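Local structure of oligopeptide ABC transporter OppAIV (Borrelia burgdorferi B31, 4GL8) at residues A[60-65]-A[76-81]; A[126-131]-A[179-184]; A[174-179]-A[429-434]; A[184-189]-A[202-207]. The protein probably binds oligopeptides outside the inner membrane and delivers them to an ABC transporter, and was crystallised with an unidentified peptide in its cleft. All blocks are in the same frame, centred on the assembly; numbering follows the deposited sequence.

Contact 1 of 4, residues A[60-65]-A[76-81]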
loop_
_atom_site.group_PDB
_atom_site.type_symbol
_atom_site.label_atom_id
_atom_site.label_comp_id
_atom_site.label_asym_id
_atom_site.label_seq_id
_atom_site.Cartn_x
_atom_site.Cartn_y
_atom_site.Cartn_z
ATOM N N MET A 60 -3.109 15.353 -4.886
ATOM C CA MET A 60 -3.802 15.960 -5.986
ATOM C C MET A 60 -5.281 15.695 -6.009
ATOM O O MET A 60 -5.996 16.519 -6.507
ATOM C CB MET A 60 -3.207 15.510 -7.301
ATOM C CG MET A 60 -1.736 15.816 -7.390
ATOM S SD MET A 60 -1.082 15.654 -9.044
ATOM C CE MET A 60 -0.946 13.891 -9.177
ATOM N N PHE A 61 -5.720 14.548 -5.498
ATOM C CA PHE A 61 -7.119 14.130 -5.562
ATOM C C PHE A 61 -7.677 13.932 -4.162
ATOM O O PHE A 61 -7.184 13.119 -3.379
ATOM C CB PHE A 61 -7.275 12.858 -6.418
ATOM C CG PHE A 61 -6.908 13.070 -7.859
ATOM C CD1 PHE A 61 -5.587 12.956 -8.276
ATOM C CD2 PHE A 61 -7.857 13.468 -8.772
ATOM C CE1 PHE A 61 -5.242 13.221 -9.596
ATOM C CE2 PHE A 61 -7.519 13.721 -10.086
ATOM C CZ PHE A 61 -6.204 13.610 -10.501
ATOM N N LEU A 62 -8.721 14.705 -3.885
ATOM C CA LEU A 62 -9.490 14.631 -2.658
ATOM C C LEU A 62 -10.485 13.474 -2.726
ATOM O O LEU A 62 -11.238 13.358 -3.684
ATOM C CB LEU A 62 -10.235 15.939 -2.496
ATOM C CG LEU A 62 -10.726 16.325 -1.120
ATOM C CD1 LEU A 62 -9.552 16.376 -0.132
ATOM C CD2 LEU A 62 -11.428 17.684 -1.246
ATOM N N GLY A 63 -10.429 12.587 -1.746
ATOM C CA GLY A 63 -11.401 11.537 -1.596
ATOM C C GLY A 63 -12.711 12.030 -1.001
ATOM O O GLY A 63 -12.827 13.178 -0.591
ATOM N N ILE A 64 -13.706 11.143 -0.943
ATOM C CA ILE A 64 -14.975 11.496 -0.317
ATOM C C ILE A 64 -14.638 11.855 1.141
ATOM O O ILE A 64 -15.168 12.826 1.707
ATOM C CB ILE A 64 -16.027 10.367 -0.456
ATOM C CG1 ILE A 64 -16.421 10.187 -1.935
ATOM C CG2 ILE A 64 -17.275 10.708 0.335
ATOM C CD1 ILE A 64 -17.121 8.875 -2.248
ATOM N N LEU A 65 -13.748 11.072 1.720
ATOM C CA LEU A 65 -13.110 11.411 2.941
ATOM C C LEU A 65 -11.655 11.592 2.556
ATOM O O LEU A 65 -11.215 11.070 1.541
ATOM C CB LEU A 65 -13.242 10.315 3.976
ATOM C CG LEU A 65 -14.627 9.871 4.413
ATOM C CD1 LEU A 65 -14.530 9.273 5.797
ATOM C CD2 LEU A 65 -15.627 11.000 4.425
ATOM N N PRO A 76 -13.247 14.834 6.979
ATOM C CA PRO A 76 -14.089 15.215 5.854
ATOM C C PRO A 76 -13.205 15.569 4.690
ATOM O O PRO A 76 -12.127 16.124 4.885
ATOM C CB PRO A 76 -14.844 16.454 6.368
ATOM C CG PRO A 76 -14.893 16.274 7.849
ATOM C CD PRO A 76 -13.578 15.607 8.198
ATOM N N GLY A 77 -13.644 15.183 3.499
ATOM C CA GLY A 77 -12.976 15.524 2.254
ATOM C C GLY A 77 -13.997 16.166 1.339
ATOM O O GLY A 77 -14.515 17.229 1.652
ATOM N N LEU A 78 -14.337 15.512 0.230
ATOM C CA LEU A 78 -15.373 16.079 -0.654
ATOM C C LEU A 78 -16.690 16.217 0.108
ATOM O O LEU A 78 -17.380 17.223 -0.013
ATOM C CB LEU A 78 -15.551 15.235 -1.917
ATOM C CG LEU A 78 -14.372 15.148 -2.882
ATOM C CD1 LEU A 78 -14.577 14.010 -3.862
ATOM C CD2 LEU A 78 -14.255 16.453 -3.636
ATOM N N ALA A 79 -16.970 15.217 0.936
ATOM C CA ALA A 79 -18.094 15.208 1.863
ATOM C C ALA A 79 -17.749 15.945 3.149
ATOM O O ALA A 79 -16.751 15.623 3.805
ATOM C CB ALA A 79 -18.463 13.772 2.214
ATOM N N LYS A 80 -18.579 16.925 3.501
ATOM C CA LYS A 80 -18.474 17.612 4.779
ATOM C C LYS A 80 -19.109 16.835 5.937
ATOM O O LYS A 80 -18.746 17.061 7.069
ATOM C CB LYS A 80 -19.057 19.017 4.715
ATOM C CG LYS A 80 -20.550 19.069 4.522
ATOM C CD LYS A 80 -21.019 20.498 4.280
ATOM C CE LYS A 80 -22.531 20.503 4.087
ATOM N NZ LYS A 80 -23.063 21.891 3.946
ATOM N N SER A 81 -20.030 15.918 5.646
ATOM C CA SER A 81 -20.622 15.068 6.663
ATOM C C SER A 81 -21.340 13.889 6.013
ATOM O O SER A 81 -21.498 13.812 4.787
ATOM C CB SER A 81 -21.619 15.869 7.510
ATOM O OG SER A 81 -22.641 16.396 6.683
#

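Contact 2 of 4, residues A[126-131]-A[179-184]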
loop_
_atom_site.group_PDB
_atom_site.type_symbol
_atom_site.label_atom_id
_atom_site.label_comp_id
_atom_site.label_asym_id
_atom_site.label_seq_id
_atom_site.Cartn_x
_atom_site.Cartn_y
_atom_site.Cartn_z
ATOM N N SER A 126 -8.331 -2.253 -13.785
ATOM C CA SER A 126 -7.851 -1.898 -12.444
ATOM C C SER A 126 -7.536 -3.172 -11.667
ATOM O O SER A 126 -8.408 -4.018 -11.502
ATOM C CB SER A 126 -8.886 -1.080 -11.669
ATOM O OG SER A 126 -8.459 -0.948 -10.291
ATOM N N SER A 127 -6.303 -3.293 -11.172
ATOM C CA SER A 127 -5.906 -4.489 -10.437
ATOM C C SER A 127 -6.470 -4.499 -8.993
ATOM O O SER A 127 -6.299 -5.484 -8.269
ATOM C CB SER A 127 -4.378 -4.587 -10.398
ATOM O OG SER A 127 -3.849 -3.589 -9.520
ATOM N N PHE A 128 -7.119 -3.409 -8.580
ATOM C CA PHE A 128 -7.677 -3.265 -7.211
ATOM C C PHE A 128 -9.176 -3.347 -7.169
ATOM O O PHE A 128 -9.789 -3.246 -6.099
ATOM C CB PHE A 128 -7.247 -1.924 -6.564
ATOM C CG PHE A 128 -6.341 -2.085 -5.365
ATOM C CD1 PHE A 128 -6.719 -2.904 -4.280
ATOM C CD2 PHE A 128 -5.131 -1.402 -5.287
ATOM C CE1 PHE A 128 -5.886 -3.047 -3.171
ATOM C CE2 PHE A 128 -4.306 -1.544 -4.187
ATOM C CZ PHE A 128 -4.683 -2.356 -3.126
ATOM N N VAL A 129 -9.779 -3.554 -8.329
ATOM C CA VAL A 129 -11.230 -3.625 -8.446
ATOM C C VAL A 129 -11.896 -4.569 -7.419
ATOM O O VAL A 129 -13.048 -4.349 -7.036
ATOM C CB VAL A 129 -11.633 -4.011 -9.890
ATOM C CG1 VAL A 129 -11.396 -5.503 -10.167
ATOM C CG2 VAL A 129 -13.079 -3.618 -10.149
ATOM N N ASN A 130 -11.199 -5.611 -6.983
ATOM C CA ASN A 130 -11.783 -6.527 -5.968
ATOM C C ASN A 130 -12.128 -5.884 -4.639
ATOM O O ASN A 130 -13.068 -6.292 -3.966
ATOM C CB ASN A 130 -10.889 -7.734 -5.729
ATOM C CG ASN A 130 -11.070 -8.771 -6.794
ATOM O OD1 ASN A 130 -11.970 -8.656 -7.635
ATOM N ND2 ASN A 130 -10.265 -9.801 -6.755
ATOM N N MET A 131 -11.389 -4.848 -4.283
ATOM C CA MET A 131 -11.710 -4.066 -3.096
ATOM C C MET A 131 -13.101 -3.392 -3.198
ATOM O O MET A 131 -13.884 -3.424 -2.245
ATOM C CB MET A 131 -10.622 -3.046 -2.873
ATOM C CG MET A 131 -10.879 -2.149 -1.679
ATOM S SD MET A 131 -9.396 -1.241 -1.240
ATOM C CE MET A 131 -8.386 -2.588 -0.692
ATOM N N HIS A 179 -8.447 5.508 0.598
ATOM C CA HIS A 179 -7.635 4.777 -0.339
ATOM C C HIS A 179 -7.948 5.190 -1.791
ATOM O O HIS A 179 -9.093 5.427 -2.144
ATOM C CB HIS A 179 -7.885 3.297 -0.152
ATOM C CG HIS A 179 -6.975 2.422 -0.956
ATOM N ND1 HIS A 179 -7.415 1.673 -2.028
ATOM C CD2 HIS A 179 -5.657 2.158 -0.831
ATOM C CE1 HIS A 179 -6.405 0.996 -2.537
ATOM N NE2 HIS A 179 -5.327 1.269 -1.825
ATOM N N GLN A 180 -6.900 5.249 -2.614
ATOM C CA GLN A 180 -6.962 5.847 -3.943
ATOM C C GLN A 180 -7.953 5.191 -4.866
ATOM O O GLN A 180 -8.556 5.866 -5.638
ATOM C CB GLN A 180 -5.575 5.916 -4.589
ATOM C CG GLN A 180 -5.002 4.596 -5.107
ATOM C CD GLN A 180 -4.269 3.770 -4.061
ATOM O OE1 GLN A 180 -4.082 4.178 -2.913
ATOM N NE2 GLN A 180 -3.835 2.603 -4.471
ATOM N N THR A 181 -8.127 3.884 -4.768
ATOM C CA THR A 181 -9.133 3.148 -5.543
ATOM C C THR A 181 -10.533 3.752 -5.402
ATOM O O THR A 181 -11.355 3.684 -6.356
ATOM C CB THR A 181 -9.197 1.688 -5.037
ATOM O OG1 THR A 181 -7.909 1.095 -5.170
ATOM C CG2 THR A 181 -10.136 0.881 -5.821
ATOM N N PHE A 182 -10.801 4.335 -4.232
ATOM C CA PHE A 182 -12.075 4.959 -3.950
ATOM C C PHE A 182 -12.131 6.460 -4.249
ATOM O O PHE A 182 -13.187 7.083 -4.119
ATOM C CB PHE A 182 -12.465 4.740 -2.494
ATOM C CG PHE A 182 -12.920 3.353 -2.174
ATOM C CD1 PHE A 182 -14.256 3.012 -2.262
ATOM C CD2 PHE A 182 -12.040 2.428 -1.704
ATOM C CE1 PHE A 182 -14.696 1.772 -1.894
ATOM C CE2 PHE A 182 -12.455 1.163 -1.364
ATOM C CZ PHE A 182 -13.792 0.826 -1.451
ATOM N N ILE A 183 -11.027 7.042 -4.681
ATOM C CA ILE A 183 -10.984 8.486 -4.909
ATOM C C ILE A 183 -11.585 8.784 -6.277
ATOM O O ILE A 183 -11.193 8.171 -7.255
ATOM C CB ILE A 183 -9.547 9.051 -4.779
ATOM C CG1 ILE A 183 -9.057 8.808 -3.354
ATOM C CG2 ILE A 183 -9.529 10.535 -5.108
ATOM C CD1 ILE A 183 -7.626 9.223 -3.082
ATOM N N PRO A 184 -12.558 9.705 -6.340
ATOM C CA PRO A 184 -13.181 10.007 -7.626
ATOM C C PRO A 184 -12.214 10.670 -8.604
ATOM O O PRO A 184 -11.329 11.449 -8.179
ATOM C CB PRO A 184 -14.318 10.981 -7.257
ATOM C CG PRO A 184 -14.577 10.705 -5.788
ATOM C CD PRO A 184 -13.213 10.437 -5.242
#

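Contact 3 of 4, residues A[174-179]-A[429-434]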
loop_
_atom_site.group_PDB
_atom_site.type_symbol
_atom_site.label_atom_id
_atom_site.label_comp_id
_atom_site.label_asym_id
_atom_site.label_seq_id
_atom_site.Cartn_x
_atom_site.Cartn_y
_atom_site.Cartn_z
ATOM N N LEU A 174 -15.512 3.771 6.214
ATOM C CA LEU A 174 -15.118 5.177 6.119
ATOM C C LEU A 174 -13.596 5.347 5.906
ATOM O O LEU A 174 -13.150 6.136 5.073
ATOM C CB LEU A 174 -15.598 5.983 7.345
ATOM C CG LEU A 174 -17.113 6.020 7.592
ATOM C CD1 LEU A 174 -17.493 6.590 8.956
ATOM C CD2 LEU A 174 -17.793 6.830 6.494
ATOM N N ASP A 175 -12.792 4.596 6.637
ATOM C CA ASP A 175 -11.348 4.770 6.552
ATOM C C ASP A 175 -10.836 4.305 5.170
ATOM O O ASP A 175 -9.871 4.822 4.630
ATOM C CB ASP A 175 -10.676 4.008 7.690
ATOM C CG ASP A 175 -9.243 4.361 7.820
ATOM O OD1 ASP A 175 -8.949 5.534 8.109
ATOM O OD2 ASP A 175 -8.409 3.476 7.602
ATOM N N MET A 176 -11.580 3.376 4.602
ATOM C CA MET A 176 -11.365 2.781 3.298
ATOM C C MET A 176 -11.535 3.793 2.157
ATOM O O MET A 176 -10.862 3.706 1.122
ATOM C CB MET A 176 -12.405 1.658 3.205
ATOM C CG MET A 176 -12.293 0.653 2.122
ATOM S SD MET A 176 -13.330 -0.761 2.624
ATOM C CE MET A 176 -12.480 -1.931 1.589
ATOM N N LEU A 177 -12.428 4.763 2.339
ATOM C CA LEU A 177 -12.684 5.775 1.334
ATOM C C LEU A 177 -11.502 6.690 1.024
ATOM O O LEU A 177 -11.528 7.412 0.002
ATOM C CB LEU A 177 -13.910 6.608 1.686
ATOM C CG LEU A 177 -15.245 5.911 1.582
ATOM C CD1 LEU A 177 -16.351 6.797 2.183
ATOM C CD2 LEU A 177 -15.565 5.547 0.130
ATOM N N VAL A 178 -10.497 6.690 1.901
ATOM C CA VAL A 178 -9.315 7.497 1.746
ATOM C C VAL A 178 -8.358 6.828 0.762
ATOM O O VAL A 178 -7.557 7.489 0.155
ATOM C CB VAL A 178 -8.645 7.740 3.134
ATOM C CG1 VAL A 178 -7.357 8.539 3.011
ATOM C CG2 VAL A 178 -9.632 8.468 4.031
ATOM N N HIS A 179 -8.447 5.508 0.598
ATOM C CA HIS A 179 -7.635 4.777 -0.339
ATOM C C HIS A 179 -7.948 5.190 -1.791
ATOM O O HIS A 179 -9.093 5.427 -2.144
ATOM C CB HIS A 179 -7.885 3.297 -0.152
ATOM C CG HIS A 179 -6.975 2.422 -0.956
ATOM N ND1 HIS A 179 -7.415 1.673 -2.028
ATOM C CD2 HIS A 179 -5.657 2.158 -0.831
ATOM C CE1 HIS A 179 -6.405 0.996 -2.537
ATOM N NE2 HIS A 179 -5.327 1.269 -1.825
ATOM N N GLY A 429 -0.874 -1.339 4.607
ATOM C CA GLY A 429 -2.305 -1.310 4.893
ATOM C C GLY A 429 -3.026 -0.164 4.212
ATOM O O GLY A 429 -2.541 0.977 4.186
ATOM N N ASP A 430 -4.164 -0.487 3.618
ATOM C CA ASP A 430 -4.961 0.472 2.889
ATOM C C ASP A 430 -6.066 1.026 3.771
ATOM O O ASP A 430 -6.712 1.972 3.378
ATOM C CB ASP A 430 -5.570 -0.203 1.655
ATOM C CG ASP A 430 -4.501 -0.713 0.664
ATOM O OD1 ASP A 430 -3.476 -0.008 0.449
ATOM O OD2 ASP A 430 -4.709 -1.815 0.100
ATOM N N TYR A 431 -6.304 0.412 4.929
ATOM C CA TYR A 431 -7.314 0.878 5.873
ATOM C C TYR A 431 -7.058 0.254 7.229
ATOM O O TYR A 431 -6.314 -0.702 7.325
ATOM C CB TYR A 431 -8.751 0.586 5.363
ATOM C CG TYR A 431 -9.041 -0.851 4.951
ATOM C CD1 TYR A 431 -8.902 -1.270 3.638
ATOM C CD2 TYR A 431 -9.481 -1.774 5.878
ATOM C CE1 TYR A 431 -9.184 -2.577 3.279
ATOM C CE2 TYR A 431 -9.754 -3.096 5.529
ATOM C CZ TYR A 431 -9.595 -3.493 4.237
ATOM O OH TYR A 431 -9.864 -4.812 3.927
ATOM N N ALA A 432 -7.687 0.792 8.275
ATOM C CA ALA A 432 -7.341 0.479 9.659
ATOM C C ALA A 432 -8.039 -0.800 10.171
ATOM O O ALA A 432 -8.827 -0.755 11.087
ATOM C CB ALA A 432 -7.707 1.668 10.537
ATOM N N ASP A 433 -7.770 -1.938 9.552
ATOM C CA ASP A 433 -8.356 -3.223 9.984
ATOM C C ASP A 433 -7.481 -4.354 9.438
ATOM O O ASP A 433 -7.012 -4.272 8.308
ATOM C CB ASP A 433 -9.802 -3.339 9.495
ATOM C CG ASP A 433 -10.471 -4.642 9.921
ATOM O OD1 ASP A 433 -11.195 -4.621 10.936
ATOM O OD2 ASP A 433 -10.271 -5.690 9.241
ATOM N N PRO A 434 -7.231 -5.397 10.235
ATOM C CA PRO A 434 -6.406 -6.491 9.759
ATOM C C PRO A 434 -6.838 -7.094 8.398
ATOM O O PRO A 434 -6.014 -7.704 7.725
ATOM C CB PRO A 434 -6.544 -7.519 10.873
ATOM C CG PRO A 434 -7.850 -7.188 11.519
ATOM C CD PRO A 434 -7.817 -5.707 11.545
#

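Contact 4 of 4, residues A[184-189]-A[202-207]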
loop_
_atom_site.group_PDB
_atom_site.type_symbol
_atom_site.label_atom_id
_atom_site.label_comp_id
_atom_site.label_asym_id
_atom_site.label_seq_id
_atom_site.Cartn_x
_atom_site.Cartn_y
_atom_site.Cartn_z
ATOM N N PRO A 184 -12.558 9.705 -6.340
ATOM C CA PRO A 184 -13.181 10.007 -7.626
ATOM C C PRO A 184 -12.214 10.670 -8.604
ATOM O O PRO A 184 -11.329 11.449 -8.179
ATOM C CB PRO A 184 -14.318 10.981 -7.257
ATOM C CG PRO A 184 -14.577 10.705 -5.788
ATOM C CD PRO A 184 -13.213 10.437 -5.242
ATOM N N VAL A 185 -12.413 10.375 -9.896
ATOM C CA VAL A 185 -11.583 10.930 -10.967
ATOM C C VAL A 185 -12.463 11.676 -11.964
ATOM O O VAL A 185 -13.651 11.408 -12.032
ATOM C CB VAL A 185 -10.771 9.832 -11.684
ATOM C CG1 VAL A 185 -9.715 9.276 -10.757
ATOM C CG2 VAL A 185 -11.677 8.721 -12.182
ATOM N N PRO A 186 -11.880 12.619 -12.742
ATOM C CA PRO A 186 -12.678 13.513 -13.608
ATOM C C PRO A 186 -13.110 12.890 -14.936
ATOM O O PRO A 186 -12.348 12.879 -15.937
ATOM C CB PRO A 186 -11.750 14.705 -13.844
ATOM C CG PRO A 186 -10.372 14.159 -13.650
ATOM C CD PRO A 186 -10.495 13.089 -12.592
ATOM N N MET A 187 -14.351 12.427 -14.959
ATOM C CA MET A 187 -14.818 11.646 -16.080
ATOM C C MET A 187 -14.933 12.429 -17.373
ATOM O O MET A 187 -14.710 11.862 -18.416
ATOM C CB MET A 187 -16.109 10.905 -15.752
ATOM C CG MET A 187 -15.844 9.683 -14.855
ATOM S SD MET A 187 -14.543 8.573 -15.447
ATOM C CE MET A 187 -15.343 7.849 -16.863
ATOM N N HIS A 188 -15.230 13.723 -17.303
ATOM C CA HIS A 188 -15.272 14.566 -18.514
ATOM C C HIS A 188 -13.914 14.597 -19.246
ATOM O O HIS A 188 -13.847 14.612 -20.492
ATOM C CB HIS A 188 -15.852 15.977 -18.203
ATOM C CG HIS A 188 -14.928 16.892 -17.445
ATOM N ND1 HIS A 188 -14.703 16.782 -16.088
ATOM C CD2 HIS A 188 -14.227 17.981 -17.852
ATOM C CE1 HIS A 188 -13.886 17.741 -15.699
ATOM N NE2 HIS A 188 -13.604 18.496 -16.746
ATOM N N VAL A 189 -12.841 14.518 -18.465
ATOM C CA VAL A 189 -11.476 14.605 -18.991
ATOM C C VAL A 189 -10.975 13.229 -19.451
ATOM O O VAL A 189 -10.324 13.112 -20.476
ATOM C CB VAL A 189 -10.552 15.247 -17.939
ATOM C CG1 VAL A 189 -9.092 14.941 -18.199
ATOM C CG2 VAL A 189 -10.798 16.748 -17.850
ATOM N N ASN A 202 -3.179 17.682 -19.499
ATOM C CA ASN A 202 -4.586 17.242 -19.484
ATOM C C ASN A 202 -5.165 16.984 -18.111
ATOM O O ASN A 202 -6.354 17.178 -17.897
ATOM C CB ASN A 202 -4.737 15.983 -20.311
ATOM C CG ASN A 202 -4.275 16.173 -21.743
ATOM O OD1 ASN A 202 -4.507 17.200 -22.354
ATOM N ND2 ASN A 202 -3.614 15.169 -22.266
ATOM N N MET A 203 -4.342 16.527 -17.175
ATOM C CA MET A 203 -4.870 16.145 -15.870
ATOM C C MET A 203 -5.567 17.325 -15.197
ATOM O O MET A 203 -5.027 18.405 -15.170
ATOM C CB MET A 203 -3.751 15.653 -14.952
ATOM C CG MET A 203 -4.285 15.313 -13.582
ATOM S SD MET A 203 -3.061 14.622 -12.499
ATOM C CE MET A 203 -2.915 12.947 -13.143
ATOM N N VAL A 204 -6.759 17.115 -14.654
ATOM C CA VAL A 204 -7.396 18.124 -13.813
ATOM C C VAL A 204 -7.676 17.428 -12.522
ATOM O O VAL A 204 -7.841 16.218 -12.508
ATOM C CB VAL A 204 -8.712 18.693 -14.410
ATOM C CG1 VAL A 204 -8.450 19.381 -15.753
ATOM C CG2 VAL A 204 -9.773 17.611 -14.517
ATOM N N VAL A 205 -7.708 18.180 -11.429
ATOM C CA VAL A 205 -7.653 17.574 -10.098
ATOM C C VAL A 205 -8.633 18.265 -9.160
ATOM O O VAL A 205 -9.130 19.349 -9.461
ATOM C CB VAL A 205 -6.225 17.689 -9.489
ATOM C CG1 VAL A 205 -5.154 17.273 -10.497
ATOM C CG2 VAL A 205 -5.947 19.103 -9.001
ATOM N N SER A 206 -8.847 17.640 -8.000
ATOM C CA SER A 206 -9.759 18.124 -6.960
ATOM C C SER A 206 -9.054 18.572 -5.689
ATOM O O SER A 206 -9.666 19.188 -4.829
ATOM C CB SER A 206 -10.744 17.003 -6.592
ATOM O OG SER A 206 -10.027 15.826 -6.239
ATOM N N GLY A 207 -7.771 18.264 -5.552
ATOM C CA GLY A 207 -7.056 18.491 -4.282
ATOM C C GLY A 207 -6.178 19.732 -4.309
ATOM O O GLY A 207 -6.255 20.542 -5.235
HETATM O O HOH W 1 -11.451 13.537 -6.205
#

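Contact 1 of 4, residues A[60-65]-A[76-81]
Leu-65 and Gly-77 bring the two backbones together, with their CA atoms 4.2 Å apart. Leu-65 and Pro-76 form an antiparallel non-hydrogen-bonded pair, where the short edge strand 65-67 joins strand 74-84 in a five-stranded antiparallel sheet. Just before this strand, Gly-63 and Ile-64 add carbonyl acceptors. Leu-78 N donates to Gly-63 O at 2.9 Å, and the bond is nearly straight (170°). Ala-79 N donates to Ile-64 O at 3.1 Å, in the carbonyl plane and on a lone pair. Gly-77 N makes a weak third bond, also to Ile-64 O. One carbonyl oxygen thus takes two donors of the facing segment, which ties the loop to the turn at 77-79. Gly-77 has no side chain to hold the backbones apart at this point. Gly-77 O accepts from Arg-96 NE.

The side-chain packing has two apolar contacts. In the first, two leucines slide past each other in opposite directions. Leu-62 has CG anti to the backbone N (chi1 -159°), and Leu-62 CD2 meets Leu-78 CD2 at 3.9 Å. Leu-62 is also covered by Tyr-229. In the second, Ala-79 turns its CB toward the loop, 3.8 Å from Ile-64 CG2. Ala-79 CB also lies 3.5 Å from Ile-64 O; Phe-93 of strand 90-95 covers the same region. Leu-78 lies along the loop backbone as well as against Leu-62. Its CG approaches Gly-63 O, and Leu-78 CD1 rests 3.4 Å from Leu-62 O.

Contact 2 of 4, residues A[126-131]-A[179-184]
Phe-128 enters the contact at its CB, which lies 3.4 Å from Thr-181 OG1. CG is still close to that oxygen, and the two side chains cross at about a right angle. Further out the ring turns one face to His-179. His-179 CE1 sits 3.6 Å above the Phe-128 plane, over the ring centre. At the far side of the ring, Phe-128 CE2 and CZ also meet this imidazole edge. The pair is a T-shaped stack with planes at 77°. Past the stack, Gln-180 NE2 comes within 4.2 Å of Phe-128 CE2, but its hydrogen bond goes to Ile-48 O. Gln-180 OE1 lies over one face of the His-179 ring and pairs with Ser-54 OG.

Met-131, three residues on, packs beside His-179 and Phe-182. Met-131 CG meets Phe-182 CE2 at 3.7 Å. Extended chi1 (178°) and chi2 (167°) carry Met-131 SD to 3.6 Å from His-179 ND1, oblique to that ring. SD also lies at the Phe-182 edge, a Met-aromatic contact. Phe-128, His-179 and Gln-180 pack on the bound peptide and help line its pocket. Ile-119 of helix 109-119 and Ile-132 of helix 129-135 back Thr-181, and Met-176 of helix 173-176 covers Met-131 and Phe-182.

Contact 3 of 4, residues A[174-179]-A[429-434]
Asp-175 and Ala-432 make a hydrogen bond between helix 173-176 and the loop that follows strand 422-428. Ala-432 N donates to Asp-175 OD2 at 2.9 Å, and the bond is bent (131°). The N-H reaches OD2 on its anti side, 27° out of the carboxylate plane. Asp-175 OD2 also lies 3.3 Å from Tyr-431 CA. Asp-175 OD1 forms a salt bridge to Arg-519, so each carboxylate oxygen has a partner. Ala-432 is the centre of an inverse gamma turn.

A second polar approach joins His-179 to Asp-430. His-179 NE2 lies 3.2 Å from Asp-430 OD1, which comes obliquely to the ring. Ring and carboxylate planes are 44° apart.

The apolar part pairs Met-176 with Tyr-431, side by side and pointing the same way. The extended Met-176 chain brings Met-176 SD above the Tyr-431 ring face, though at a distance, 4.7 Å from its centroid. This is a Met-aromatic contact, and Met-176 CE reaches Tyr-431 CE1 at 3.8 Å. Tyr-172 meets the Tyr-431 ring nearly in parallel.

In OppA relatives an aspartate receives the peptide's amino end, and Asp-430 is probably its counterpart. Asp-430 OD1 hydrogen-bonds the backbone of the bound peptide, while Asp-175 is shared between Ala-432 N and Arg-519. The contact thus joins two distant chain regions at the peptide, consistent with a closed binding cleft.

Contact 4 of 4, residues A[184-189]-A[202-207]
His-188 and Val-204 meet loosely. His-188 CE1 lies 4.3 Å from Val-204 CG2, which approaches the ring obliquely. One face of the His-188 imidazole is covered by Val-189 CG2, 3.4 Å above the plane and offset toward the ring's rim. The Trp-101 ring meets the imidazole at an inclination of about 50°, and His-188 NE2 bonds to Asp-103 OD2.

Most of the packing centres on Val-204 CG2, placed between the backbone N and the carbonyl carbon (chi1 to CG1 -61°). Val-204 CG2 touches Pro-186 CB and Val-189 CG2, each at 3.6 Å. Pro-186 CG also rests on Val-204 O, at 3.5 Å. Val-189 CG1, anti to its backbone N, extends to Asn-202 O.

One water joins the other end of the segments. It donates to Pro-184 O at 2.9 Å and accepts from Ser-206 OG at 2.7 Å. Ser-206 OG also takes the N-H of Leu-62, which ties the water bridge to the 60-65 loop.

Pro-186 occupies the N-cap of helix 187-193. The contact packs the first turn of this helix against the loop leading to strand 209-215. Helix 109-119 flanks it through Ile-112, which touches Pro-184, and Lys-114, which touches Met-187.

Contacts 2 and 3 form the ligand side of the group. Their centres are about 11 Å apart, they share His-179, and both pack on the bound peptide. Met-131 CG of contact 2 touches Met-176 CE of contact 3 at 3.6 Å. Contact 1 touches both: Phe-61 CB meets Ile-183 CG2 at 3.5 Å, and Leu-65 CD1 touches Leu-174 O. Contact 4 has its centre about 23 Å from that of contact 3. It joins contact 1, about 14 Å away between centres, by a probable hydrogen bond from Gly-207 N to Met-60 O (2.7 Å). Contacts 2 and 4 share Pro-184, and contact 4 is centred farther from the chain's centre (about 22 Å against 12 Å).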